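Long-range contacts in sporozoite surface protein 2 (Plasmodium vivax, PDB 4HQO), which probably acts as an adhesive surface receptor in the gliding motility of malaria sporozoites, here represented by its VWA and thrombospondin type 1 domains: residues Q18-L23 / V120-A125; G46-L51 / Q85-V90; T57-M62 / G78-K83. The protein carries 4 engineered substitutions. One frame throughout, in Å; residues are numbered along the deposited sequence.

Contact 1: residues Q18-L23 / V120-A125; sequences QVDLYL and VNREKA. Engineered in segment 18-23: Gln18 (natural residue Ser).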
loop_
_atom_site.group_PDB
_atom_site.type_symbol
_atom_site.label_atom_id
_atom_site.label_comp_id
_atom_site.label_asym_id
_atom_site.label_seq_id
_atom_site.Cartn_x
_atom_site.Cartn_y
_atom_site.Cartn_z
ATOM N N GLN A 18 -5.842 1.446 -3.791
ATOM C CA GLN A 18 -5.282 1.002 -2.523
ATOM C C GLN A 18 -3.931 1.664 -2.278
ATOM O O GLN A 18 -3.036 1.594 -3.124
ATOM C CB GLN A 18 -5.142 -0.521 -2.499
ATOM C CG GLN A 18 -6.450 -1.255 -2.705
ATOM C CD GLN A 18 -6.340 -2.743 -2.433
ATOM O OE1 GLN A 18 -5.265 -3.251 -2.123
ATOM N NE2 GLN A 18 -7.454 -3.450 -2.554
ATOM N N VAL A 19 -3.807 2.328 -1.130
ATOM C CA VAL A 19 -2.556 2.948 -0.699
ATOM C C VAL A 19 -2.315 2.593 0.762
ATOM O O VAL A 19 -3.178 2.831 1.604
ATOM C CB VAL A 19 -2.592 4.493 -0.820
ATOM C CG1 VAL A 19 -1.261 5.105 -0.355
ATOM C CG2 VAL A 19 -2.904 4.922 -2.250
ATOM N N ASP A 20 -1.166 1.988 1.055
ATOM C CA ASP A 20 -0.752 1.772 2.441
ATOM C C ASP A 20 0.210 2.897 2.785
ATOM O O ASP A 20 1.303 2.968 2.226
ATOM C CB ASP A 20 -0.045 0.436 2.613
ATOM C CG ASP A 20 -0.982 -0.738 2.524
ATOM O OD1 ASP A 20 -2.183 -0.581 2.845
ATOM O OD2 ASP A 20 -0.506 -1.827 2.143
ATOM N N LEU A 21 -0.212 3.787 3.677
ATOM C CA LEU A 21 0.538 5.007 3.955
ATOM C C LEU A 21 1.116 4.947 5.363
ATOM O O LEU A 21 0.384 4.924 6.344
ATOM C CB LEU A 21 -0.376 6.220 3.795
ATOM C CG LEU A 21 0.244 7.614 3.621
ATOM C CD1 LEU A 21 -0.804 8.563 3.042
ATOM C CD2 LEU A 21 0.746 8.163 4.931
ATOM N N TYR A 22 2.438 4.915 5.441
ATOM C CA TYR A 22 3.142 4.755 6.702
ATOM C C TYR A 22 3.635 6.128 7.124
ATOM O O TYR A 22 4.552 6.674 6.526
ATOM C CB TYR A 22 4.319 3.785 6.529
ATOM C CG TYR A 22 3.924 2.441 5.944
ATOM C CD1 TYR A 22 3.923 2.232 4.569
ATOM C CD2 TYR A 22 3.559 1.379 6.768
ATOM C CE1 TYR A 22 3.567 1.003 4.032
ATOM C CE2 TYR A 22 3.198 0.148 6.239
ATOM C CZ TYR A 22 3.204 -0.035 4.868
ATOM O OH TYR A 22 2.837 -1.253 4.331
ATOM N N LEU A 23 2.990 6.703 8.131
ATOM C CA LEU A 23 3.336 8.038 8.596
ATOM C C LEU A 23 4.261 7.920 9.800
ATOM O O LEU A 23 3.842 7.470 10.874
ATOM C CB LEU A 23 2.068 8.812 8.958
ATOM C CG LEU A 23 2.170 10.262 9.434
ATOM C CD1 LEU A 23 3.068 11.079 8.523
ATOM C CD2 LEU A 23 0.774 10.879 9.493
ATOM N N VAL A 120 2.145 -7.955 5.660
ATOM C CA VAL A 120 1.027 -7.310 6.350
ATOM C C VAL A 120 0.402 -6.244 5.439
ATOM O O VAL A 120 -0.788 -5.964 5.526
ATOM C CB VAL A 120 1.499 -6.676 7.693
ATOM C CG1 VAL A 120 0.354 -5.938 8.417
ATOM C CG2 VAL A 120 2.078 -7.741 8.591
ATOM N N ASN A 121 1.212 -5.661 4.560
ATOM C CA ASN A 121 0.725 -4.692 3.585
ATOM C C ASN A 121 -0.217 -5.356 2.591
ATOM O O ASN A 121 -0.174 -6.572 2.407
ATOM C CB ASN A 121 1.892 -4.063 2.818
ATOM C CG ASN A 121 2.598 -5.062 1.918
ATOM O OD1 ASN A 121 3.196 -6.022 2.395
ATOM N ND2 ASN A 121 2.532 -4.837 0.608
ATOM N N ARG A 122 -1.070 -4.568 1.944
ATOM C CA ARG A 122 -1.880 -5.120 0.859
ATOM C C ARG A 122 -1.027 -5.260 -0.388
ATOM O O ARG A 122 -0.346 -4.316 -0.794
ATOM C CB ARG A 122 -3.110 -4.256 0.591
ATOM C CG ARG A 122 -4.108 -4.273 1.736
ATOM C CD ARG A 122 -5.147 -3.183 1.587
ATOM N NE ARG A 122 -4.579 -1.846 1.741
ATOM C CZ ARG A 122 -5.242 -0.730 1.451
ATOM N NH1 ARG A 122 -4.661 0.447 1.608
ATOM N NH2 ARG A 122 -6.487 -0.791 0.987
ATOM N N GLU A 123 -1.068 -6.451 -0.980
ATOM C CA GLU A 123 -0.243 -6.800 -2.137
ATOM C C GLU A 123 -0.359 -5.809 -3.297
ATOM O O GLU A 123 0.636 -5.448 -3.923
ATOM C CB GLU A 123 -0.620 -8.201 -2.623
ATOM C CG GLU A 123 0.472 -8.932 -3.361
ATOM C CD GLU A 123 0.060 -10.346 -3.720
ATOM O OE1 GLU A 123 0.951 -11.188 -3.956
ATOM O OE2 GLU A 123 -1.161 -10.613 -3.765
ATOM N N LYS A 124 -1.578 -5.364 -3.574
ATOM C CA LYS A 124 -1.827 -4.484 -4.713
ATOM C C LYS A 124 -1.735 -3.004 -4.364
ATOM O O LYS A 124 -1.952 -2.142 -5.218
ATOM C CB LYS A 124 -3.204 -4.781 -5.310
ATOM C CG LYS A 124 -3.303 -6.151 -5.973
ATOM C CD LYS A 124 -4.716 -6.423 -6.465
ATOM C CE LYS A 124 -4.790 -7.727 -7.252
ATOM N NZ LYS A 124 -6.172 -7.999 -7.734
ATOM N N ALA A 125 -1.421 -2.704 -3.109
ATOM C CA ALA A 125 -1.424 -1.316 -2.662
ATOM C C ALA A 125 -0.106 -0.600 -2.938
ATOM O O ALA A 125 0.973 -1.181 -2.800
ATOM C CB ALA A 125 -1.771 -1.234 -1.174
HETATM O O HOH W 1 -4.234 -5.866 -2.352
HETATM O O HOH W 2 -2.843 0.284 -5.753
#
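Asp20 and Arg122 form the polar core of this contact, a salt bridge set where strand 19-26 begins. Asp20 CG stands anti to the carbonyl carbon (chi1 -72°), which carries the carboxylate across to the loop 120-125. There OD1 accepts from two nitrogens of Arg122, NE at 2.9 Å and NH1 at 3.0 Å. Both bonds lie in the guanidinium plane, yet they reach OD1 from above the carboxylate plane, the two planes being 37° apart. The other oxygen, OD2, takes the backbone N of Arg122 on its syn lone pair at 2.8 Å, and the side-chain amide of Gln127 gives it a second donor. Three N-H groups of a single residue are therefore spent on one carboxylate, which probably favours its ionised form. Arg122 can reach back to it because its chain bends at chi3 (-68°). NH1 has a further acceptor, Thr57 O, just before the neighbouring strand 58-65. In the VWA fold, strand 19-26 is an inner strand of the central sheet, and the loop 120-125 leads from helix 105-117 into its parallel neighbour 126-133; the salt bridge thus ties strand 19-26 to the loop that leads into its neighbour. The loop closes with a type I turn from Arg122 to Ala125, its backbone bond running from Ala125 N to Arg122 O. Gln18, an engineered residue, lays CB over one guanidinium face, 3.7 Å from Arg122 NH2. One water bonds to Gln18 OE1 and Lys124 N, while another donates to the backbone O of Gln18 and of Lys124. Tyr22 OH rests against Asn121 CB at 3.3 Å and finds its hydrogen-bond partner in Gln127 OE1.

Contact 2: residues G46-L51 / Q85-V90; sequences GLINSL and QALSKV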
loop_
_atom_site.group_PDB
_atom_site.type_symbol
_atom_site.label_atom_id
_atom_site.label_comp_id
_atom_site.label_asym_id
_atom_site.label_seq_id
_atom_site.Cartn_x
_atom_site.Cartn_y
_atom_site.Cartn_z
ATOM N N GLY A 46 -3.570 18.891 8.895
ATOM C CA GLY A 46 -3.842 19.248 7.515
ATOM C C GLY A 46 -3.521 18.098 6.574
ATOM O O GLY A 46 -4.231 17.855 5.608
ATOM N N LEU A 47 -2.448 17.377 6.865
ATOM C CA LEU A 47 -2.078 16.228 6.061
ATOM C C LEU A 47 -3.169 15.169 6.110
ATOM O O LEU A 47 -3.700 14.760 5.078
ATOM C CB LEU A 47 -0.764 15.645 6.569
ATOM C CG LEU A 47 -0.081 14.528 5.799
ATOM C CD1 LEU A 47 0.112 14.935 4.353
ATOM C CD2 LEU A 47 1.262 14.246 6.454
ATOM N N ILE A 48 -3.506 14.737 7.321
ATOM C CA ILE A 48 -4.465 13.660 7.507
ATOM C C ILE A 48 -5.868 14.058 7.059
ATOM O O ILE A 48 -6.601 13.246 6.501
ATOM C CB ILE A 48 -4.455 13.154 8.962
ATOM C CG1 ILE A 48 -3.200 12.310 9.190
ATOM C CG2 ILE A 48 -5.719 12.358 9.273
ATOM C CD1 ILE A 48 -2.846 12.061 10.658
ATOM N N ASN A 49 -6.223 15.319 7.275
ATOM C CA ASN A 49 -7.492 15.842 6.800
ATOM C C ASN A 49 -7.607 15.810 5.284
ATOM O O ASN A 49 -8.705 15.855 4.749
ATOM C CB ASN A 49 -7.704 17.272 7.301
ATOM C CG ASN A 49 -9.156 17.601 7.493
ATOM O OD1 ASN A 49 -9.888 16.859 8.145
ATOM N ND2 ASN A 49 -9.596 18.708 6.906
ATOM N N SER A 50 -6.477 15.725 4.590
ATOM C CA SER A 50 -6.487 15.735 3.132
ATOM C C SER A 50 -6.578 14.320 2.577
ATOM O O SER A 50 -6.749 14.139 1.382
ATOM C CB SER A 50 -5.211 16.385 2.591
ATOM O OG SER A 50 -4.101 15.494 2.718
ATOM N N LEU A 51 -6.431 13.321 3.441
ATOM C CA LEU A 51 -6.386 11.934 2.990
ATOM C C LEU A 51 -7.762 11.298 2.979
ATOM O O LEU A 51 -8.463 11.303 3.988
ATOM C CB LEU A 51 -5.491 11.104 3.896
ATOM C CG LEU A 51 -4.026 11.505 3.997
ATOM C CD1 LEU A 51 -3.353 10.614 5.021
ATOM C CD2 LEU A 51 -3.384 11.372 2.632
ATOM N N GLN A 85 -11.172 9.270 13.359
ATOM C CA GLN A 85 -10.461 8.509 14.382
ATOM C C GLN A 85 -8.944 8.739 14.329
ATOM O O GLN A 85 -8.282 8.825 15.370
ATOM C CB GLN A 85 -10.805 7.029 14.261
ATOM C CG GLN A 85 -12.259 6.722 14.618
ATOM C CD GLN A 85 -12.535 5.225 14.682
ATOM O OE1 GLN A 85 -11.867 4.491 15.411
ATOM N NE2 GLN A 85 -13.521 4.767 13.915
ATOM N N ALA A 86 -8.397 8.874 13.124
ATOM C CA ALA A 86 -6.986 9.201 12.984
ATOM C C ALA A 86 -6.721 10.595 13.557
ATOM O O ALA A 86 -5.713 10.823 14.222
ATOM C CB ALA A 86 -6.572 9.124 11.520
ATOM N N LEU A 87 -7.630 11.525 13.286
ATOM C CA LEU A 87 -7.502 12.879 13.803
ATOM C C LEU A 87 -7.556 12.918 15.329
ATOM O O LEU A 87 -6.857 13.718 15.939
ATOM C CB LEU A 87 -8.555 13.821 13.189
ATOM C CG LEU A 87 -8.269 14.152 11.710
ATOM C CD1 LEU A 87 -9.420 14.893 11.071
ATOM C CD2 LEU A 87 -6.959 14.947 11.559
ATOM N N SER A 88 -8.374 12.060 15.945
ATOM C CA SER A 88 -8.410 11.984 17.414
ATOM C C SER A 88 -7.052 11.557 17.962
ATOM O O SER A 88 -6.650 11.994 19.036
ATOM C CB SER A 88 -9.489 11.019 17.920
ATOM O OG SER A 88 -10.778 11.430 17.510
ATOM N N LYS A 89 -6.342 10.709 17.221
ATOM C CA LYS A 89 -5.018 10.276 17.665
ATOM C C LYS A 89 -4.066 11.471 17.667
ATOM O O LYS A 89 -3.274 11.644 18.587
ATOM C CB LYS A 89 -4.487 9.123 16.801
ATOM C CG LYS A 89 -3.082 8.614 17.197
ATOM C CD LYS A 89 -3.040 8.176 18.651
ATOM C CE LYS A 89 -3.987 7.023 18.916
ATOM N NZ LYS A 89 -4.021 6.664 20.354
ATOM N N VAL A 90 -4.163 12.307 16.639
ATOM C CA VAL A 90 -3.375 13.533 16.582
ATOM C C VAL A 90 -3.697 14.432 17.782
ATOM O O VAL A 90 -2.800 15.013 18.397
ATOM C CB VAL A 90 -3.646 14.311 15.281
ATOM C CG1 VAL A 90 -2.863 15.633 15.265
ATOM C CG2 VAL A 90 -3.306 13.449 14.059
#
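Ile48 projects from near the C-terminal end of helix 33-49 toward helix 83-96 and meets it with both of its branches. Chi1 of -75° sets where the two arms go: CG2 stands anti to the backbone N, whereas CG1 lies anti to the carbonyl carbon and extends onward to CD1. The short arm, CG2, packs against Leu87 CD2 at 3.7 Å and also touches Ala86 CB at 4.0 Å. Ile48 and Leu87 run past each other in opposite directions, so the contact is made along their flanks. The long arm behaves differently: Ile48 CD1 meets Val90 CG2 tip to tip, 3.7 Å apart. Ala86 and Val90, one helical turn apart, thus receive different branches of the same isoleucine. Within the VWA fold, helices flank the central sheet, and here two of them are joined side by side through apolar side chains, with no hydrogen bond between the two segments. Ile48 also touches Leu23 of strand 19-26, which links the helix pair to the sheet. Toward the exposed margin, the side chains of Leu87 and Asn49 cross obliquely, bringing Asn49 OD1 to 3.6 Å from Leu87 CD1. Near the C-terminal end of helix 33-49, Leu47 O accepts both the backbone N and the hydroxyl of Ser50; OG approaches in the carbonyl plane, on a lone pair, at 2.5 Å.

Contact 3: residues T57-M62 / G78-K83; sequences TINLYM and GQSIDK. With NA (sodium ion), chain G.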
loop_
_atom_site.group_PDB
_atom_site.type_symbol
_atom_site.label_atom_id
_atom_site.label_comp_id
_atom_site.label_asym_id
_atom_site.label_seq_id
_atom_site.Cartn_x
_atom_site.Cartn_y
_atom_site.Cartn_z
ATOM N N THR A 57 -9.476 1.891 0.137
ATOM C CA THR A 57 -8.551 2.819 -0.508
ATOM C C THR A 57 -7.320 3.111 0.362
ATOM O O THR A 57 -6.474 2.228 0.557
ATOM C CB THR A 57 -9.256 4.114 -1.032
ATOM O OG1 THR A 57 -9.750 4.900 0.059
ATOM C CG2 THR A 57 -10.423 3.757 -1.959
ATOM N N ILE A 58 -7.206 4.325 0.888
ATOM C CA ILE A 58 -6.037 4.647 1.716
ATOM C C ILE A 58 -6.168 4.084 3.133
ATOM O O ILE A 58 -7.168 4.313 3.806
ATOM C CB ILE A 58 -5.768 6.167 1.757
ATOM C CG1 ILE A 58 -5.754 6.727 0.328
ATOM C CG2 ILE A 58 -4.445 6.454 2.464
ATOM C CD1 ILE A 58 -5.467 8.215 0.234
ATOM N N ASN A 59 -5.163 3.323 3.565
ATOM C CA ASN A 59 -5.082 2.841 4.944
ATOM C C ASN A 59 -3.856 3.454 5.612
ATOM O O ASN A 59 -2.739 3.390 5.086
ATOM C CB ASN A 59 -4.966 1.317 5.016
ATOM C CG ASN A 59 -6.190 0.588 4.469
ATOM O OD1 ASN A 59 -7.130 1.194 3.931
ATOM N ND2 ASN A 59 -6.173 -0.734 4.596
ATOM N N LEU A 60 -4.065 4.046 6.776
ATOM C CA LEU A 60 -3.002 4.756 7.463
ATOM C C LEU A 60 -2.307 3.859 8.491
ATOM O O LEU A 60 -2.957 3.102 9.208
ATOM C CB LEU A 60 -3.584 6.005 8.143
ATOM C CG LEU A 60 -2.645 6.886 8.967
ATOM C CD1 LEU A 60 -1.605 7.535 8.068
ATOM C CD2 LEU A 60 -3.445 7.951 9.749
ATOM N N TYR A 61 -0.981 3.926 8.523
ATOM C CA TYR A 61 -0.199 3.392 9.632
ATOM C C TYR A 61 0.518 4.596 10.248
ATOM O O TYR A 61 0.876 5.538 9.537
ATOM C CB TYR A 61 0.792 2.320 9.161
ATOM C CG TYR A 61 1.907 2.010 10.148
ATOM C CD1 TYR A 61 3.059 2.784 10.183
ATOM C CD2 TYR A 61 1.821 0.932 11.012
ATOM C CE1 TYR A 61 4.074 2.521 11.057
ATOM C CE2 TYR A 61 2.851 0.654 11.908
ATOM C CZ TYR A 61 3.974 1.457 11.916
ATOM O OH TYR A 61 5.017 1.210 12.776
ATOM N N MET A 62 0.700 4.597 11.562
ATOM C CA MET A 62 1.378 5.732 12.178
ATOM C C MET A 62 2.306 5.302 13.295
ATOM O O MET A 62 1.936 4.503 14.156
ATOM C CB MET A 62 0.374 6.766 12.674
ATOM C CG MET A 62 0.987 8.082 13.153
ATOM S SD MET A 62 -0.349 9.179 13.749
ATOM C CE MET A 62 0.423 10.779 13.581
ATOM N N GLY A 78 -9.754 0.542 12.744
ATOM C CA GLY A 78 -10.706 1.642 12.715
ATOM C C GLY A 78 -10.019 2.995 12.594
ATOM O O GLY A 78 -10.440 3.836 11.797
ATOM N N GLN A 79 -8.944 3.204 13.357
ATOM C CA GLN A 79 -8.202 4.465 13.300
ATOM C C GLN A 79 -7.387 4.602 12.022
ATOM O O GLN A 79 -6.940 5.697 11.667
ATOM C CB GLN A 79 -7.284 4.627 14.518
ATOM C CG GLN A 79 -8.019 4.915 15.799
ATOM C CD GLN A 79 -7.087 5.285 16.936
ATOM O OE1 GLN A 79 -6.053 4.656 17.129
ATOM N NE2 GLN A 79 -7.452 6.318 17.691
ATOM N N SER A 80 -7.200 3.486 11.330
ATOM C CA SER A 80 -6.419 3.471 10.107
ATOM C C SER A 80 -7.251 3.895 8.899
ATOM O O SER A 80 -6.727 4.478 7.948
ATOM C CB SER A 80 -5.839 2.069 9.878
ATOM O OG SER A 80 -5.310 1.964 8.575
ATOM N N ILE A 81 -8.548 3.597 8.936
ATOM C CA ILE A 81 -9.395 3.754 7.762
ATOM C C ILE A 81 -10.483 4.811 7.945
ATOM O O ILE A 81 -11.246 5.080 7.020
ATOM C CB ILE A 81 -10.080 2.417 7.373
ATOM C CG1 ILE A 81 -11.095 2.015 8.445
ATOM C CG2 ILE A 81 -9.048 1.316 7.175
ATOM C CD1 ILE A 81 -12.027 0.907 8.014
ATOM N N ASP A 82 -10.562 5.396 9.136
ATOM C CA ASP A 82 -11.600 6.392 9.428
ATOM C C ASP A 82 -10.941 7.706 9.806
ATOM O O ASP A 82 -10.289 7.799 10.836
ATOM C CB ASP A 82 -12.506 5.920 10.571
ATOM C CG ASP A 82 -13.678 6.869 10.824
ATOM O OD1 ASP A 82 -13.912 7.764 9.988
ATOM O OD2 ASP A 82 -14.373 6.713 11.855
ATOM N N LYS A 83 -11.117 8.715 8.960
ATOM C CA LYS A 83 -10.475 10.018 9.133
ATOM C C LYS A 83 -10.655 10.641 10.527
ATOM O O LYS A 83 -9.678 11.045 11.153
ATOM C CB LYS A 83 -10.980 10.993 8.071
ATOM C CG LYS A 83 -10.220 12.291 8.049
ATOM C CD LYS A 83 -9.906 12.672 6.624
ATOM C CE LYS A 83 -11.000 13.506 6.049
ATOM N NZ LYS A 83 -10.758 13.795 4.621
HETATM NA NA NA G . 4.877 -0.844 13.789
#
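Ser80, buried on the short helix 78-81, bonds to the edge of strand 58-65 through both its side chain and its backbone. Its CB comes within 3.1 Å of Leu60 O. From there OG turns anti to the backbone N (chi1 168°) and donates to Leu60 O at 2.7 Å, arriving in the carbonyl plane on a lone pair. The same hydroxyl lies 3.6 Å from Asn59 CB and has a further hydrogen-bond partner in Gly76 N. In the other direction, Leu60 N donates to Ser80 O at 2.9 Å in a nearly straight bond (163°), although it comes from above that carbonyl's plane. One serine thus engages both backbone polar groups of Leu60. In the VWA sheet, strand 58-65 runs between 19-26 and the antiparallel edge strand 69-73; the helical turn that follows 69-73 folds back onto strand 58-65. Ser80 and Leu60 both touch Ile73 of that edge strand. Farther along strand 58-65, Tyr61 leaves the backbone away from helix 78-81, and its OH binds a sodium ion at 2.3 Å, which Glu71 also coordinates.

How the contacts relate
From the N terminus, the chain enters the VWA sheet through strand 19-26, passes along helix 33-49 and returns in strand 58-65. After edge strand 69-73, contact 3 closes the smallest loop as helix 78-81 meets strand 58-65. Contact 2 closes next, when helix 83-96 reaches the end of helix 33-49, and its loop encloses that of contact 3. Contact 1 closes last, in the loop before strand 126-133, and encloses both; none cross. Contacts 1 and 3 use neighbouring strands, joined by the backbone pair Leu21 O and Tyr61 N. Lys83 links contacts 2 and 3 through Asn49 O, while Leu21 and Leu23 of contact 1 pack on Leu51 and Ile48 of contact 2.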